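Local coordinates for protein leucine aminopeptidase 1 (Caenorhabditis elegans, PDB 2HC9) that releases N-terminal amino acids, preferably leucine, from peptides as a two-zinc aminopeptidase of the M17 family and probably acts as a digestive enzyme, at residues 324-329 and 418-423. The protein carries 1 engineered substitution. Sequence-based numbering, arbitrary orientation. Where two conformers were deposited one is given.
Sequences SGKTVE and IADMKN
Glu329 and Lys422 pair as neighbours in a short parallel bridge at the edge of a three-stranded mixed sheet in the catalytic domain. The tight part lies here: Glu329 N donates to Met421 O at 2.7 Å, and Asn423 N returns a bond to Glu329 O at 3.0 Å. The side chains of Glu329 and Lys422 run alongside each other, pointing the same way; Glu329 OE1 is hydrogen-bonded to Ser416 OG, and Lys422 CE lies 3.6 Å from OE1. On the sheet face of Val328 and Met421, branched valine suits a strand, and its CG2 meets Met421 CG at 3.8 Å. Toward Thr327 the backbone pairing slackens: Met421 N makes only a weak bond to Thr327 O. On this partly exposed side Lys326 CA and CB lie by Asp420 OD2, with NZ 5.0 Å from it. Asp420 OD2 takes Thr327 N at 2.9 Å, from 41° above the carboxylate plane, and also bonds Thr138 OG1 of a second subunit. An alanine in place of Asp420 would probably leave Thr327 N and that hydroxyl without this acceptor, weakening a subunit junction. Thr327 OG1, bonded also to Met136 O of the second subunit, accepts from Asp420 N at 3.0 Å.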
ATOM      1  N   SER A 324     -19.044  11.032 -32.060  1.00 16.94           N
ATOM      2  CA  SER A 324     -19.125  10.012 -33.132  1.00 17.08           C
ATOM      3  C   SER A 324     -20.487   9.299 -33.167  1.00 18.34           C
ATOM      4  O   SER A 324     -20.807   8.608 -34.151  1.00 18.92           O
ATOM      5  CB  SER A 324     -18.027   8.966 -32.921  1.00 19.90           C
ATOM      6  OG  SER A 324     -18.299   8.205 -31.747  1.00 16.89           O
ATOM      7  N   GLY A 325     -21.255   9.447 -32.093  1.00 16.89           N
ATOM      8  CA  GLY A 325     -22.494   8.692 -31.925  1.00 17.66           C
ATOM      9  C   GLY A 325     -22.293   7.378 -31.178  1.00 19.25           C
ATOM     10  O   GLY A 325     -23.273   6.753 -30.779  1.00 15.73           O
ATOM     11  N   LYS A 326     -21.037   6.946 -31.008  1.00 15.02           N
ATOM     12  CA  LYS A 326     -20.745   5.692 -30.275  1.00 15.95           C
ATOM     13  C   LYS A 326     -20.835   5.899 -28.754  1.00 18.52           C
ATOM     14  O   LYS A 326     -20.620   7.013 -28.263  1.00 18.06           O
ATOM     15  CB  LYS A 326     -19.355   5.147 -30.635  1.00 13.05           C
ATOM     16  CG  LYS A 326     -19.348   4.563 -32.063  1.00 18.73           C
ATOM     17  CD  LYS A 326     -17.950   4.179 -32.501  1.00 22.41           C
ATOM     18  CE  LYS A 326     -17.990   3.593 -33.922  1.00 27.14           C
ATOM     19  NZ  LYS A 326     -18.919   2.408 -34.036  1.00 33.39           N
ATOM     20  N   THR A 327     -21.147   4.836 -28.015  1.00 15.51           N
ATOM     21  CA  THR A 327     -21.222   4.965 -26.551  1.00 16.12           C
ATOM     22  C   THR A 327     -19.933   4.480 -25.873  1.00 15.88           C
ATOM     23  O   THR A 327     -19.299   3.527 -26.325  1.00 16.09           O
ATOM     24  CB  THR A 327     -22.429   4.217 -25.959  1.00 16.46           C
ATOM     25  OG1 THR A 327     -22.433   2.857 -26.457  1.00 17.64           O
ATOM     26  CG2 THR A 327     -23.773   4.936 -26.372  1.00 19.18           C
ATOM     27  N   VAL A 328     -19.548   5.145 -24.785  1.00 13.71           N
ATOM     28  CA  VAL A 328     -18.353   4.742 -24.052  1.00 12.50           C
ATOM     29  C   VAL A 328     -18.760   4.579 -22.571  1.00 15.53           C
ATOM     30  O   VAL A 328     -19.370   5.475 -21.980  1.00 16.86           O
ATOM     31  CB  VAL A 328     -17.169   5.755 -24.209  1.00 14.66           C
ATOM     32  CG1 VAL A 328     -16.017   5.318 -23.292  1.00 14.77           C
ATOM     33  CG2 VAL A 328     -16.686   5.797 -25.687  1.00 13.47           C
ATOM     34  N   GLU A 329     -18.417   3.420 -21.999  1.00 15.37           N
ATOM     35  CA  GLU A 329     -18.572   3.204 -20.543  1.00 16.61           C
ATOM     36  C   GLU A 329     -17.303   3.708 -19.893  1.00 15.90           C
ATOM     37  O   GLU A 329     -16.202   3.177 -20.149  1.00 14.91           O
ATOM     38  CB  GLU A 329     -18.737   1.712 -20.249  1.00 14.17           C
ATOM     39  CG  GLU A 329     -18.916   1.421 -18.776  1.00 15.29           C
ATOM     40  CD  GLU A 329     -19.099  -0.072 -18.482  1.00 20.03           C
ATOM     41  OE1 GLU A 329     -19.019  -0.932 -19.406  1.00 18.24           O
ATOM     42  OE2 GLU A 329     -19.320  -0.366 -17.297  1.00 18.29           O
ATOM     43  N   ILE A 418     -22.089  -3.418 -22.065  1.00 17.13           N
ATOM     44  CA  ILE A 418     -23.300  -2.612 -22.166  0.70 18.87           C
ATOM     45  C   ILE A 418     -23.111  -1.333 -22.970  1.00 19.51           C
ATOM     46  O   ILE A 418     -24.071  -0.642 -23.263  1.00 23.99           O
ATOM     47  CB  ILE A 418     -23.857  -2.274 -20.790  0.70 17.68           C
ATOM     48  CG1 ILE A 418     -22.762  -1.667 -19.912  0.70 15.43           C
ATOM     49  CG2 ILE A 418     -24.467  -3.540 -20.125  0.70 16.57           C
ATOM     50  CD1 ILE A 418     -23.267  -1.302 -18.556  0.70 16.52           C
ATOM     51  N   ALA A 419     -21.876  -1.015 -23.327  1.00 18.27           N
ATOM     52  CA  ALA A 419     -21.662   0.113 -24.225  1.00 14.71           C
ATOM     53  C   ALA A 419     -20.792  -0.353 -25.365  1.00 18.34           C
ATOM     54  O   ALA A 419     -20.330  -1.489 -25.381  1.00 17.48           O
ATOM     55  CB  ALA A 419     -20.990   1.279 -23.489  1.00 17.53           C
ATOM     56  N   ASP A 420     -20.565   0.527 -26.333  1.00 16.69           N
ATOM     57  CA  ASP A 420     -19.748   0.152 -27.475  1.00 18.37           C
ATOM     58  C   ASP A 420     -18.312  -0.156 -27.064  1.00 18.34           C
ATOM     59  O   ASP A 420     -17.655  -0.983 -27.681  1.00 15.43           O
ATOM     60  CB  ASP A 420     -19.765   1.266 -28.522  1.00 17.52           C
ATOM     61  CG  ASP A 420     -21.109   1.395 -29.205  1.00 18.26           C
ATOM     62  OD1 ASP A 420     -21.848   0.382 -29.299  1.00 16.68           O
ATOM     63  OD2 ASP A 420     -21.414   2.511 -29.674  1.00 16.77           O
ATOM     64  N   MET A 421     -17.850   0.471 -25.987  1.00 17.73           N
ATOM     65  CA  MET A 421     -16.509   0.181 -25.452  1.00 14.10           C
ATOM     66  C   MET A 421     -16.404   0.816 -24.074  1.00 14.79           C
ATOM     67  O   MET A 421     -17.222   1.674 -23.705  1.00 16.78           O
ATOM     68  CB  MET A 421     -15.416   0.775 -26.358  1.00 14.22           C
ATOM     69  CG  MET A 421     -15.459   2.309 -26.411  1.00 14.39           C
ATOM     70  SD  MET A 421     -14.727   2.978 -27.922  1.00 17.10           S
ATOM     71  CE  MET A 421     -16.159   2.773 -28.973  1.00 16.29           C
ATOM     72  N   LYS A 422     -15.398   0.393 -23.322  1.00 15.72           N
ATOM     73  CA  LYS A 422     -14.992   1.106 -22.099  1.00 13.11           C
ATOM     74  C   LYS A 422     -13.863   2.060 -22.491  1.00 15.90           C
ATOM     75  O   LYS A 422     -13.237   1.860 -23.517  1.00 15.05           O
ATOM     76  CB  LYS A 422     -14.444   0.102 -21.080  1.00 16.53           C
ATOM     77  CG  LYS A 422     -15.456  -0.895 -20.528  1.00 17.23           C
ATOM     78  CD  LYS A 422     -14.879  -1.651 -19.321  1.00 17.66           C
ATOM     79  CE  LYS A 422     -15.931  -2.614 -18.751  1.00 20.67           C
ATOM     80  NZ  LYS A 422     -15.402  -3.411 -17.596  1.00 18.16           N
ATOM     81  N   ASN A 423     -13.578   3.060 -21.664  1.00 15.42           N
ATOM     82  CA  ASN A 423     -12.433   3.938 -21.930  1.00 17.16           C
ATOM     83  C   ASN A 423     -11.074   3.420 -21.431  1.00 17.33           C
ATOM     84  O   ASN A 423     -10.038   3.895 -21.863  1.00 18.36           O
ATOM     85  CB  ASN A 423     -12.717   5.395 -21.479  1.00 16.51           C
ATOM     86  CG  ASN A 423     -12.633   5.593 -19.958  1.00 18.93           C
ATOM     87  OD1 ASN A 423     -13.046   4.742 -19.182  1.00 16.44           O
ATOM     88  ND2 ASN A 423     -12.146   6.756 -19.535  1.00 13.87           N
TER